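Local coordinates for sortase (Actinomyces oris, PDB 5UTT), which probably works as a sortase, the class of cysteine transpeptidases that cleave sorting signals on surface proteins and attach them to the cell wall or to pili, at residues 17-22 with 69-73; 26-32 with 44-49; 34-38 with 182-186; 60-64 with 76-80; 141-147 with 163-169. The contacts are given in a common frame with arbitrary orientation. Numbering follows the deposited sequence.

Overall arrangement
The five contacts frame the sortase domain, an eight-stranded beta barrel, and its terminal arms. Interactions 2, 4 and 5 are antiparallel pairs in one sheet: Pro46 O and Ala61 N (2.8 Å) join 2 to 4, and Ile78 N and Thr145 O (2.7 Å) join 4 to 5. Centres of 2 and 4 lie 8 Å apart, those of 4 and 5 11 Å. Interaction 5 runs into the part of strand 142-150 that carries the nucleophilic cysteine in sortases. Interaction 1 lays the N-terminal arm against this sheet, Gly71 O meeting Arg142 NE at 2.7 Å. Interaction 3 holds the C-terminal tail, its centre about 22 Å from that of interaction 1.

Interaction 1: 17-22 with 69-73; sequences PPVMEQ and QLGEV
An extended N-terminal arm, residues 17-22, lies antiparallel along residues 69-73, which hold a type II beta turn, in the loop that leads into strand 74-79 of the sortase barrel. The arm has polyproline-like backbone angles throughout (phi -59 to -95°, psi 134 to 164°). The turn runs from Gln69 to Glu72, closed by Glu72 N to Gln69 O at 3.0 Å, with Leu70 at -62/127° and Gly71 at 90/-19°. Glu72, with chi1 and chi2 both t, reaches back so that its OE1 accepts from Gln69 N at 2.9 Å. Val19 is level with Gly71 (CA-CA 4.6 Å) and Met20 with Leu70 (5.4 Å). One direct hydrogen bond joins the segments: Met20 N to Leu70 O, 2.9 Å and linear. A water donates to Pro17 O (2.6 Å) and to Gly71 O (2.8 Å), giving a second tie. Glycine suits position 71 twice over, since its phi is positive and a CB would collide with Pro18 O. Around these bonds, Met20 CG packs on Leu70 CB (3.7 Å), Val19 CG1 on Glu72 CB (3.9 Å), and Met20 O sits 3.3 Å from Gln69 CB. Pro17 also touches Phe169 and Trp172 of strand 161-174, Met20 and Leu70 share Tyr110 of strand 108-120, and Gly71 O accepts from Arg142 NE of strand 142-150.

Interaction 2: 26-32 with 44-49; sequences GETIGML and NMPIME
The first beta hairpin of the sortase barrel, strands 28-33 and 45-49, makes this contact, and a classic beta bulge interrupts it. The strand axes run antiparallel at 151°, 4.3 Å apart at closest approach. Thr28-Met48 and Met31-Pro46 are non-hydrogen-bonded pairs (CA-CA 4.3 Å each); Gly30-Ile47 (CA-CA 5.2 Å) and Leu32-Met45 (CA-CA 5.0 Å) are hydrogen-bonded. At the bulge Ile29 (phi -100°, psi -37°) and Gly30 (phi 174°, psi -164°) both face Ile47. Ile47 O accepts from Ile29 N at 2.7 Å and weakly from Gly30 N at 3.4 Å, while Ile47 N donates to Gly30 O at 2.8 Å. The ladder continues with Leu32 N to Met45 O (2.6 Å) and Met45 N to Leu32 O (3.3 Å) at one end, and with Glu49 N to Glu27 O (3.0 Å) and Gly26 N to Glu49 O (2.8 Å) at the other. Ile47 (chi1 m, chi2 t) puts CD1 4.0 Å from Leu32 CB and CG2 4.3 Å from Ile29 CD1, an apolar cluster that meets Phe76 and Val103 in the barrel. Thr28, Met31, Pro46 and Met48 share the other face, where Thr28 OG1 lies 3.6 Å from Met48 CG. Backbone bonding thus sets the register, while hydrophobic packing on the Ile47 side ties the hairpin to the barrel core.

Interaction 3: 34-38 with 182-186; sequences VPKWY and SVLND
The hydrogen bonds centre on the phenol of Tyr38. Leu184 N donates to Tyr38 OH at 3.0 Å with an angle of 167°, and a water lies 2.6 Å from Tyr38 OH and donates to Asn185 O at 2.7 Å, so two backbone groups of residues 182-186 are reached through one hydroxyl. Tyr38 is presented by a 3-10 turn at residues 35-37, held by Trp37 N to Val34 O (2.8 Å) and Tyr38 N to Pro35 O (3.2 Å); its chi1 is m at -81°, chi2 is -54°, and its CA-CB bond points at the tail. The CH-pi contact is face-on: Leu184 (chi1 m, chi2 t) sets CD1 3.9 Å from the Tyr38 ring centroid, 17° off the normal, and 3.7 Å from Tyr38 CD2. In the fold, the turn belongs to the connection between strands 28-33 and 45-49, and the tail follows strand 161-174, so this surface contact brings the C-terminal extension of the chain back over the barrel near strand 100-104. Van der Waals contacts fill in the rest. Ser182 O lies at the ring edge, 3.4 Å from Tyr38 CE2; Val183 CA is 3.5 Å from Tyr38 OH; and Pro35 CG meets Ser182 OG at 3.5 Å, a hydroxyl bonded to Glu100. Pro35 and Ser182, CA atoms 6.3 Å apart, both touch Ile102 of strand 100-104.

Interaction 4: 60-64 with 76-80; sequences AAGHY and FAIAG
Strands 61-63 and 74-79 form a beta hairpin in the sortase barrel, antiparallel with axes at 139° and 4.3 Å apart. Strand 74-79 runs into the segment that in sortases carries the catalytic histidine, which is not His63. Gly62 and Ala79 are a hydrogen-bonded pair (CA-CA 5.1 Å), with Gly62 N to Ala79 O and Ala79 N to Gly62 O both 2.8 Å; His63 and Ile78 follow as a non-hydrogen-bonded pair (CA-CA 4.4 Å), and Tyr64 N donates to Ala77 O at 3.1 Å. On one face Ile78 (chi1 p, chi2 t) is the bump: its CD1 meets Ala61 CB at 4.0 Å and its CG2 meets His63 CA at 3.9 Å. On the other face the methyls of Ala77 and Ala79 make a shallow hollow, and the Tyr64 ring (chi1 m) stands edge-on over it, CD1 3.8 Å from Ala77 CB and CE1 3.7 Å from Ala79 CB. Its OH bonds to Thr147 on strand 142-150. The imidazole of His63 (chi1 t), bonded through ND1 to Glu49 and through NE2 to Gln68 O, lies in an offset stack on the Phe76 ring, centroids 4.4 Å apart and planes at 21°, with His63 CD2 3.3 Å from Phe76 CE1.

Interaction 5: 141-147 with 163-169; sequences DRYITLT and WIVHAKF
Residues 142-147 and 163-169 run antiparallel at 155°, axes 4.7 Å apart, as a regular hairpin ladder in the sortase barrel. Thr145-Leu146-Thr147 begins the TLXTC signature, whose cysteine is the nucleophile in sortases. Ile144-Ala167 (CA-CA 5.3 Å) and Leu146-Val165 (5.1 Å) are hydrogen-bonded pairs: Ile144 N to Ala167 O 2.9 Å, Ala167 N to Ile144 O 3.0 Å, Leu146 N to Val165 O 2.9 Å and Val165 N to Leu146 O 2.8 Å. Phe169 N extends the ladder to Arg142 O at 2.8 Å. Tyr143-Lys168, Thr145-His166 and Thr147-Ile164 are the non-hydrogen-bonded pairs. Ile144, Leu146, Val165 and Ala167 line the barrel core, where Ile144 CG2 touches Ala167 CB at 3.7 Å and Ile144, Val165 and Ala167 meet Ile101. Across the other face, Thr145 CG2 packs on Ile164 CG2 (3.6 Å), and Thr145 OG1, bonded to Asn75, lies at the ring edge 3.0 Å from His166 CD2; His166 NE2 is hydrogen-bonded to Val127 O. Tyr143 (chi1 m) spreads its ring over Lys168, whose CB makes an off-centre CH-pi contact 4.3 Å from the ring centroid. Fully extended, Lys168 carries NZ to Asp141 OD2 in a 3.0 Å salt bridge.

Interaction 1: 17-22 with 69-73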
# COMPACT_ATOMS: atom_id res chain seq x y z
N PRO A 17 1.91 -10.62 -12.78
CA PRO A 17 2.23 -9.24 -13.16
C PRO A 17 3.72 -8.98 -13.32
O PRO A 17 4.54 -9.73 -12.80
CB PRO A 17 1.71 -8.44 -11.99
CG PRO A 17 1.90 -9.32 -10.81
CD PRO A 17 1.61 -10.74 -11.35
N PRO A 18 4.08 -7.86 -13.99
CA PRO A 18 5.48 -7.49 -14.04
C PRO A 18 6.00 -7.14 -12.65
O PRO A 18 5.26 -6.57 -11.84
CB PRO A 18 5.51 -6.27 -14.97
CG PRO A 18 4.18 -6.21 -15.61
CD PRO A 18 3.22 -6.91 -14.70
N VAL A 19 7.25 -7.49 -12.37
CA VAL A 19 7.84 -7.23 -11.07
C VAL A 19 8.61 -5.93 -11.17
O VAL A 19 9.34 -5.71 -12.13
CB VAL A 19 8.76 -8.36 -10.60
CG1 VAL A 19 9.38 -8.01 -9.25
CG2 VAL A 19 7.96 -9.66 -10.47
N MET A 20 8.43 -5.05 -10.20
CA MET A 20 9.23 -3.82 -10.18
C MET A 20 10.66 -4.14 -9.71
O MET A 20 10.85 -4.92 -8.78
CB MET A 20 8.60 -2.79 -9.25
CG MET A 20 7.23 -2.30 -9.66
SD MET A 20 7.20 -1.43 -11.22
CE MET A 20 7.80 0.18 -10.73
N GLU A 21 11.64 -3.49 -10.33
CA GLU A 21 13.04 -3.57 -9.90
C GLU A 21 13.22 -2.69 -8.67
O GLU A 21 12.62 -1.63 -8.59
CB GLU A 21 13.96 -3.06 -11.01
CG GLU A 21 13.88 -3.91 -12.27
CD GLU A 21 14.93 -3.57 -13.31
OE1 GLU A 21 15.49 -2.44 -13.28
OE2 GLU A 21 15.18 -4.45 -14.17
N GLN A 22 14.02 -3.14 -7.71
CA GLN A 22 14.37 -2.33 -6.54
C GLN A 22 15.03 -1.03 -6.95
O GLN A 22 15.87 -1.00 -7.85
CB GLN A 22 15.29 -3.13 -5.61
CG GLN A 22 15.74 -2.42 -4.35
CD GLN A 22 16.39 -3.39 -3.37
OE1 GLN A 22 16.75 -4.50 -3.76
NE2 GLN A 22 16.46 -3.02 -2.10
N GLN A 69 9.43 -6.53 -3.51
CA GLN A 69 9.13 -5.49 -4.47
C GLN A 69 7.68 -5.63 -4.95
O GLN A 69 7.04 -6.69 -4.83
CB GLN A 69 10.11 -5.50 -5.65
CG GLN A 69 11.58 -5.48 -5.27
CD GLN A 69 11.95 -4.36 -4.30
OE1 GLN A 69 11.44 -3.23 -4.38
NE2 GLN A 69 12.84 -4.67 -3.35
N LEU A 70 7.16 -4.53 -5.50
CA LEU A 70 5.81 -4.50 -6.02
C LEU A 70 5.65 -5.50 -7.18
O LEU A 70 6.44 -5.54 -8.14
CB LEU A 70 5.46 -3.09 -6.46
CG LEU A 70 4.07 -2.87 -7.04
CD1 LEU A 70 2.97 -3.29 -6.09
CD2 LEU A 70 3.95 -1.40 -7.44
N GLY A 71 4.64 -6.35 -7.04
CA GLY A 71 4.43 -7.45 -7.98
C GLY A 71 5.12 -8.75 -7.65
O GLY A 71 4.77 -9.78 -8.23
N GLU A 72 6.15 -8.71 -6.79
CA GLU A 72 6.91 -9.90 -6.44
C GLU A 72 6.14 -10.80 -5.46
O GLU A 72 5.40 -10.35 -4.56
CB GLU A 72 8.26 -9.50 -5.84
CG GLU A 72 9.20 -10.62 -5.47
CD GLU A 72 10.56 -10.13 -5.02
OE1 GLU A 72 10.66 -8.99 -4.50
OE2 GLU A 72 11.54 -10.92 -5.13
N VAL A 73 6.29 -12.11 -5.66
CA VAL A 73 5.74 -13.01 -4.70
C VAL A 73 6.26 -12.71 -3.27
O VAL A 73 7.48 -12.74 -2.97
CB VAL A 73 5.99 -14.49 -5.09
CG1 VAL A 73 5.65 -15.38 -3.92
CG2 VAL A 73 5.19 -14.87 -6.33
O HOH W 1 4.66 -11.24 -10.67

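Interaction 2: 26-32 with 44-49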
# COMPACT_ATOMS: atom_id res chain seq x y z
N GLY A 26 14.54 6.72 -1.22
CA GLY A 26 13.89 7.97 -1.54
C GLY A 26 13.45 8.14 -2.98
O GLY A 26 12.82 9.14 -3.28
N GLU A 27 13.69 7.16 -3.85
CA GLU A 27 13.26 7.24 -5.24
C GLU A 27 11.81 6.76 -5.32
O GLU A 27 11.36 5.96 -4.49
CB GLU A 27 14.13 6.38 -6.13
CG GLU A 27 15.60 6.76 -5.98
CD GLU A 27 16.54 6.02 -6.90
OE1 GLU A 27 16.31 4.82 -7.22
OE2 GLU A 27 17.53 6.65 -7.32
N THR A 28 11.07 7.26 -6.30
CA THR A 28 9.62 6.99 -6.37
C THR A 28 9.38 5.67 -7.10
O THR A 28 10.03 5.37 -8.12
CB THR A 28 8.88 8.14 -7.05
OG1 THR A 28 9.14 9.36 -6.31
CG2 THR A 28 7.37 7.91 -7.11
N ILE A 29 8.47 4.90 -6.54
CA ILE A 29 8.07 3.57 -7.09
C ILE A 29 6.76 3.72 -7.87
O ILE A 29 6.53 3.05 -8.90
CB ILE A 29 7.85 2.56 -5.95
CG1 ILE A 29 9.10 2.44 -5.07
CG2 ILE A 29 7.44 1.20 -6.54
CD1 ILE A 29 8.99 1.48 -3.91
N GLY A 30 5.86 4.58 -7.39
CA GLY A 30 4.54 4.65 -8.02
C GLY A 30 3.64 5.57 -7.23
O GLY A 30 4.14 6.37 -6.42
N MET A 31 2.34 5.47 -7.49
CA MET A 31 1.31 6.19 -6.70
C MET A 31 0.29 5.25 -6.11
O MET A 31 -0.03 4.17 -6.72
CB MET A 31 0.60 7.26 -7.53
CG MET A 31 1.36 8.57 -7.63
SD MET A 31 0.48 9.65 -8.79
CE MET A 31 1.16 11.21 -8.22
N LEU A 32 -0.13 5.56 -4.89
CA LEU A 32 -1.16 4.79 -4.24
C LEU A 32 -2.51 5.43 -4.50
O LEU A 32 -2.72 6.60 -4.21
CB LEU A 32 -0.93 4.72 -2.74
CG LEU A 32 -1.88 3.88 -1.88
CD1 LEU A 32 -1.78 2.39 -2.22
CD2 LEU A 32 -1.61 4.15 -0.41
N ASN A 44 -3.63 10.48 -4.42
CA ASN A 44 -2.61 10.26 -5.42
C ASN A 44 -1.25 10.24 -4.77
O ASN A 44 -0.31 10.87 -5.21
CB ASN A 44 -2.70 11.27 -6.57
CG ASN A 44 -2.41 12.69 -6.15
OD1 ASN A 44 -2.51 13.05 -4.99
ND2 ASN A 44 -2.00 13.49 -7.12
N MET A 45 -1.20 9.45 -3.70
CA MET A 45 -0.10 9.48 -2.80
C MET A 45 1.11 8.82 -3.39
O MET A 45 1.04 7.61 -3.78
CB MET A 45 -0.54 8.78 -1.51
CG MET A 45 0.45 8.87 -0.37
SD MET A 45 -0.29 8.25 1.15
CE MET A 45 0.94 8.67 2.41
N PRO A 46 2.23 9.52 -3.49
CA PRO A 46 3.44 8.85 -4.04
C PRO A 46 3.92 7.78 -3.07
O PRO A 46 3.75 7.92 -1.86
CB PRO A 46 4.49 9.98 -4.13
CG PRO A 46 3.73 11.21 -3.82
CD PRO A 46 2.54 10.89 -3.04
N ILE A 47 4.43 6.68 -3.65
CA ILE A 47 5.14 5.67 -2.92
C ILE A 47 6.62 5.74 -3.22
O ILE A 47 7.04 5.63 -4.39
CB ILE A 47 4.63 4.25 -3.29
CG1 ILE A 47 3.10 4.15 -3.10
CG2 ILE A 47 5.33 3.25 -2.39
CD1 ILE A 47 2.49 2.88 -3.74
N MET A 48 7.42 5.85 -2.17
CA MET A 48 8.89 5.94 -2.31
C MET A 48 9.61 4.86 -1.54
O MET A 48 9.08 4.36 -0.55
CB MET A 48 9.39 7.35 -1.90
CG MET A 48 8.92 8.43 -2.81
SD MET A 48 9.25 10.02 -2.02
CE MET A 48 8.23 11.08 -3.01
N GLU A 49 10.82 4.50 -1.96
CA GLU A 49 11.63 3.56 -1.22
C GLU A 49 12.06 4.14 0.13
O GLU A 49 12.54 5.27 0.20
CB GLU A 49 12.83 3.13 -2.07
CG GLU A 49 13.76 2.11 -1.42
CD GLU A 49 13.18 0.71 -1.34
OE1 GLU A 49 12.01 0.48 -1.75
OE2 GLU A 49 13.90 -0.16 -0.84

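Interaction 3: 34-38 with 182-186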
# COMPACT_ATOMS: atom_id res chain seq x y z
N VAL A 34 -6.56 4.68 -3.48
CA VAL A 34 -7.54 3.86 -2.76
C VAL A 34 -8.93 4.44 -3.05
O VAL A 34 -9.25 5.55 -2.58
CB VAL A 34 -7.23 3.83 -1.26
CG1 VAL A 34 -8.29 3.02 -0.51
CG2 VAL A 34 -5.80 3.32 -0.99
N PRO A 35 -9.78 3.72 -3.77
CA PRO A 35 -11.08 4.31 -4.15
C PRO A 35 -11.98 4.80 -3.00
O PRO A 35 -12.69 5.79 -3.14
CB PRO A 35 -11.73 3.17 -4.91
CG PRO A 35 -10.59 2.48 -5.56
CD PRO A 35 -9.56 2.42 -4.47
N LYS A 36 -11.89 4.17 -1.84
CA LYS A 36 -12.62 4.69 -0.66
C LYS A 36 -12.10 6.01 -0.07
O LYS A 36 -12.68 6.51 0.90
CB LYS A 36 -12.64 3.65 0.42
CG LYS A 36 -13.67 2.57 0.13
CD LYS A 36 -14.10 1.94 1.41
CE LYS A 36 -15.41 1.20 1.28
NZ LYS A 36 -15.50 0.31 2.46
N TRP A 37 -10.99 6.49 -0.58
CA TRP A 37 -10.41 7.73 -0.11
C TRP A 37 -10.68 8.87 -1.08
O TRP A 37 -10.27 10.05 -0.79
CB TRP A 37 -8.90 7.58 0.15
CG TRP A 37 -8.56 6.66 1.29
CD1 TRP A 37 -9.43 6.12 2.21
CD2 TRP A 37 -7.26 6.17 1.66
NE1 TRP A 37 -8.78 5.33 3.08
CE2 TRP A 37 -7.45 5.32 2.78
CE3 TRP A 37 -5.96 6.34 1.15
CZ2 TRP A 37 -6.40 4.67 3.41
CZ3 TRP A 37 -4.93 5.67 1.78
CH2 TRP A 37 -5.16 4.84 2.89
N TYR A 38 -11.40 8.61 -2.17
CA TYR A 38 -11.87 9.69 -3.04
C TYR A 38 -12.74 10.60 -2.17
O TYR A 38 -13.66 10.15 -1.49
CB TYR A 38 -12.60 9.21 -4.26
CG TYR A 38 -11.71 8.75 -5.38
CD1 TYR A 38 -10.71 9.58 -5.90
CD2 TYR A 38 -11.88 7.49 -5.96
CE1 TYR A 38 -9.91 9.17 -6.95
CE2 TYR A 38 -11.09 7.07 -7.00
CZ TYR A 38 -10.12 7.90 -7.51
OH TYR A 38 -9.37 7.45 -8.55
N SER A 182 -12.76 1.73 -11.14
CA SER A 182 -12.86 2.55 -9.92
C SER A 182 -12.05 3.84 -10.01
O SER A 182 -12.28 4.78 -9.24
CB SER A 182 -12.37 1.78 -8.70
OG SER A 182 -11.03 1.35 -8.88
N VAL A 183 -11.04 3.86 -10.89
CA VAL A 183 -10.17 5.03 -10.97
C VAL A 183 -10.99 6.12 -11.66
O VAL A 183 -11.44 5.93 -12.78
CB VAL A 183 -8.85 4.68 -11.70
CG1 VAL A 183 -8.12 5.94 -12.16
CG2 VAL A 183 -7.98 3.82 -10.79
N LEU A 184 -11.19 7.26 -10.99
CA LEU A 184 -12.10 8.29 -11.48
C LEU A 184 -11.43 9.31 -12.39
O LEU A 184 -12.11 9.96 -13.18
CB LEU A 184 -12.73 9.06 -10.33
CG LEU A 184 -13.65 8.28 -9.39
CD1 LEU A 184 -14.17 9.23 -8.31
CD2 LEU A 184 -14.78 7.60 -10.16
N ASN A 185 -10.13 9.49 -12.21
CA ASN A 185 -9.31 10.31 -13.09
C ASN A 185 -7.88 9.85 -12.96
O ASN A 185 -7.55 9.11 -12.02
CB ASN A 185 -9.39 11.78 -12.66
CG ASN A 185 -8.93 12.00 -11.23
OD1 ASN A 185 -7.78 12.35 -10.98
ND2 ASN A 185 -9.79 11.77 -10.30
N ASP A 186 -7.03 10.32 -13.87
CA ASP A 186 -5.64 9.90 -13.87
C ASP A 186 -4.99 10.46 -12.62
O ASP A 186 -5.02 11.69 -12.43
CB ASP A 186 -4.91 10.39 -15.13
CG ASP A 186 -3.72 9.52 -15.50
OD1 ASP A 186 -3.10 8.93 -14.59
OD2 ASP A 186 -3.40 9.45 -16.70
O HOH W 2 -7.25 8.81 -9.35

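Interaction 4: 60-64 with 76-80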
# COMPACT_ATOMS: atom_id res chain seq x y z
N ALA A 60 4.05 11.11 1.46
CA ALA A 60 4.27 9.89 0.62
C ALA A 60 4.29 8.65 1.47
O ALA A 60 4.61 8.67 2.65
CB ALA A 60 5.59 10.01 -0.12
N ALA A 61 3.91 7.52 0.86
CA ALA A 61 4.01 6.25 1.49
C ALA A 61 5.43 5.76 1.30
O ALA A 61 6.03 6.02 0.27
CB ALA A 61 3.04 5.31 0.85
N GLY A 62 5.95 5.06 2.29
CA GLY A 62 7.30 4.50 2.22
C GLY A 62 7.40 2.97 2.21
O GLY A 62 6.85 2.30 3.07
N HIS A 63 8.18 2.43 1.28
CA HIS A 63 8.35 0.99 1.22
C HIS A 63 9.39 0.52 2.23
O HIS A 63 10.53 0.96 2.21
CB HIS A 63 8.77 0.58 -0.17
CG HIS A 63 9.01 -0.89 -0.36
ND1 HIS A 63 10.15 -1.36 -0.97
CD2 HIS A 63 8.27 -1.99 -0.06
CE1 HIS A 63 10.12 -2.68 -1.03
NE2 HIS A 63 8.98 -3.08 -0.50
N TYR A 64 8.98 -0.42 3.09
CA TYR A 64 9.91 -1.12 3.96
C TYR A 64 10.98 -1.82 3.11
O TYR A 64 10.67 -2.67 2.26
CB TYR A 64 9.16 -2.12 4.86
CG TYR A 64 8.27 -1.53 5.96
CD1 TYR A 64 6.96 -1.12 5.70
CD2 TYR A 64 8.74 -1.40 7.25
CE1 TYR A 64 6.15 -0.61 6.71
CE2 TYR A 64 7.96 -0.88 8.27
CZ TYR A 64 6.68 -0.48 7.99
OH TYR A 64 5.86 0.03 8.98
N PHE A 76 4.63 -6.63 -0.27
CA PHE A 76 5.12 -5.25 -0.55
C PHE A 76 4.51 -4.37 0.54
O PHE A 76 3.32 -4.03 0.48
CB PHE A 76 4.69 -4.83 -1.94
CG PHE A 76 5.05 -3.39 -2.28
CD1 PHE A 76 6.33 -3.07 -2.66
CD2 PHE A 76 4.07 -2.40 -2.31
CE1 PHE A 76 6.68 -1.76 -2.99
CE2 PHE A 76 4.40 -1.07 -2.64
CZ PHE A 76 5.70 -0.77 -2.98
N ALA A 77 5.29 -3.97 1.52
CA ALA A 77 4.70 -3.32 2.66
C ALA A 77 5.07 -1.85 2.63
O ALA A 77 6.22 -1.48 2.29
CB ALA A 77 5.17 -3.96 3.94
N ILE A 78 4.09 -1.03 2.92
CA ILE A 78 4.33 0.43 2.93
C ILE A 78 3.78 1.09 4.18
O ILE A 78 2.72 0.76 4.71
CB ILE A 78 3.75 1.10 1.65
CG1 ILE A 78 2.25 0.85 1.54
CG2 ILE A 78 4.51 0.66 0.38
CD1 ILE A 78 1.61 1.60 0.41
N ALA A 79 4.52 2.09 4.65
CA ALA A 79 4.15 2.88 5.82
C ALA A 79 3.65 4.24 5.38
O ALA A 79 4.12 4.78 4.38
CB ALA A 79 5.38 3.04 6.73
N GLY A 80 2.71 4.80 6.12
CA GLY A 80 2.25 6.15 5.93
C GLY A 80 1.87 6.85 7.20
O GLY A 80 1.45 6.25 8.18

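Interaction 5: 141-147 with 163-169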
# COMPACT_ATOMS: atom_id res chain seq x y z
N ASP A 141 1.54 -16.11 -2.70
CA ASP A 141 0.70 -15.05 -3.22
C ASP A 141 1.42 -13.70 -3.13
O ASP A 141 2.49 -13.60 -2.58
CB ASP A 141 -0.60 -14.99 -2.42
CG ASP A 141 -1.49 -16.18 -2.68
OD1 ASP A 141 -1.54 -16.64 -3.84
OD2 ASP A 141 -2.16 -16.65 -1.73
N ARG A 142 0.82 -12.72 -3.77
CA ARG A 142 1.36 -11.37 -3.79
C ARG A 142 0.45 -10.50 -2.94
O ARG A 142 -0.76 -10.40 -3.21
CB ARG A 142 1.39 -10.89 -5.22
CG ARG A 142 2.31 -11.65 -6.14
CD ARG A 142 2.03 -11.31 -7.59
NE ARG A 142 3.04 -11.92 -8.43
CZ ARG A 142 3.05 -13.19 -8.80
NH1 ARG A 142 2.06 -14.02 -8.46
NH2 ARG A 142 4.06 -13.63 -9.55
N TYR A 143 1.02 -9.87 -1.90
CA TYR A 143 0.25 -8.97 -1.02
C TYR A 143 0.82 -7.57 -1.07
O TYR A 143 2.00 -7.37 -1.43
CB TYR A 143 0.30 -9.41 0.44
CG TYR A 143 -0.66 -10.50 0.80
CD1 TYR A 143 -1.91 -10.20 1.29
CD2 TYR A 143 -0.33 -11.83 0.57
CE1 TYR A 143 -2.80 -11.20 1.62
CE2 TYR A 143 -1.22 -12.84 0.89
CZ TYR A 143 -2.47 -12.50 1.39
OH TYR A 143 -3.39 -13.45 1.72
N ILE A 144 -0.04 -6.65 -0.67
CA ILE A 144 0.40 -5.28 -0.24
C ILE A 144 -0.02 -5.16 1.22
O ILE A 144 -1.04 -5.72 1.62
CB ILE A 144 -0.14 -4.13 -1.14
CG1 ILE A 144 0.56 -2.76 -0.81
CG2 ILE A 144 -1.64 -3.90 -1.00
CD1 ILE A 144 0.23 -1.63 -1.74
N THR A 145 0.76 -4.41 2.01
CA THR A 145 0.43 -4.19 3.38
C THR A 145 0.58 -2.69 3.61
O THR A 145 1.60 -2.14 3.25
CB THR A 145 1.35 -4.95 4.34
OG1 THR A 145 1.15 -6.38 4.16
CG2 THR A 145 1.01 -4.66 5.77
N LEU A 146 -0.45 -2.10 4.19
CA LEU A 146 -0.38 -0.67 4.60
C LEU A 146 -0.33 -0.61 6.09
O LEU A 146 -1.21 -1.21 6.76
CB LEU A 146 -1.60 0.10 4.10
CG LEU A 146 -1.57 0.80 2.73
CD1 LEU A 146 -1.28 -0.17 1.63
CD2 LEU A 146 -2.88 1.53 2.44
N THR A 147 0.58 0.23 6.63
CA THR A 147 0.75 0.40 8.06
C THR A 147 0.69 1.86 8.45
O THR A 147 1.19 2.70 7.72
CB THR A 147 2.08 -0.23 8.63
OG1 THR A 147 3.25 0.57 8.37
CG2 THR A 147 2.38 -1.60 7.98
N TRP A 163 -2.27 0.31 13.03
CA TRP A 163 -3.33 -0.24 12.19
C TRP A 163 -2.73 -0.76 10.89
O TRP A 163 -2.07 -0.05 10.13
CB TRP A 163 -4.39 0.83 11.92
CG TRP A 163 -5.63 0.28 11.31
CD1 TRP A 163 -5.79 -0.29 10.06
CD2 TRP A 163 -6.94 0.36 11.87
NE1 TRP A 163 -7.12 -0.59 9.84
CE2 TRP A 163 -7.84 -0.22 10.96
CE3 TRP A 163 -7.44 0.83 13.09
CZ2 TRP A 163 -9.18 -0.31 11.23
CZ3 TRP A 163 -8.76 0.73 13.36
CH2 TRP A 163 -9.63 0.17 12.43
N ILE A 164 -3.00 -2.04 10.61
CA ILE A 164 -2.40 -2.76 9.49
C ILE A 164 -3.51 -3.23 8.56
O ILE A 164 -4.47 -3.80 9.01
CB ILE A 164 -1.67 -4.03 9.94
CG1 ILE A 164 -0.76 -3.76 11.13
CG2 ILE A 164 -0.92 -4.68 8.76
CD1 ILE A 164 0.35 -2.79 10.83
N VAL A 165 -3.38 -2.95 7.27
CA VAL A 165 -4.31 -3.50 6.26
C VAL A 165 -3.56 -4.41 5.30
O VAL A 165 -2.58 -4.01 4.70
CB VAL A 165 -5.06 -2.40 5.47
CG1 VAL A 165 -5.94 -2.98 4.34
CG2 VAL A 165 -5.93 -1.62 6.40
N HIS A 166 -4.09 -5.61 5.12
CA HIS A 166 -3.55 -6.55 4.11
C HIS A 166 -4.48 -6.66 2.88
O HIS A 166 -5.69 -6.74 3.03
CB HIS A 166 -3.39 -7.95 4.72
CG HIS A 166 -2.32 -8.04 5.76
ND1 HIS A 166 -2.55 -8.55 7.03
CD2 HIS A 166 -1.05 -7.61 5.76
CE1 HIS A 166 -1.43 -8.48 7.73
NE2 HIS A 166 -0.51 -7.89 6.98
N ALA A 167 -3.89 -6.69 1.68
CA ALA A 167 -4.64 -6.86 0.43
C ALA A 167 -3.90 -7.85 -0.47
O ALA A 167 -2.69 -7.78 -0.64
CB ALA A 167 -4.89 -5.53 -0.28
N LYS A 168 -4.66 -8.83 -0.96
CA LYS A 168 -4.13 -9.85 -1.87
C LYS A 168 -4.28 -9.43 -3.34
O LYS A 168 -5.31 -8.88 -3.73
CB LYS A 168 -4.87 -11.16 -1.60
CG LYS A 168 -4.35 -12.33 -2.42
CD LYS A 168 -4.94 -13.66 -1.93
CE LYS A 168 -4.67 -14.75 -2.94
NZ LYS A 168 -5.02 -16.11 -2.45
N PHE A 169 -3.27 -9.71 -4.15
CA PHE A 169 -3.28 -9.34 -5.55
C PHE A 169 -4.50 -9.89 -6.28
O PHE A 169 -4.82 -11.10 -6.10
CB PHE A 169 -1.97 -9.78 -6.21
CG PHE A 169 -1.85 -9.40 -7.66
CD1 PHE A 169 -1.59 -8.08 -8.05
CD2 PHE A 169 -2.01 -10.34 -8.63
CE1 PHE A 169 -1.51 -7.74 -9.39
CE2 PHE A 169 -1.92 -10.01 -9.95
CZ PHE A 169 -1.68 -8.71 -10.34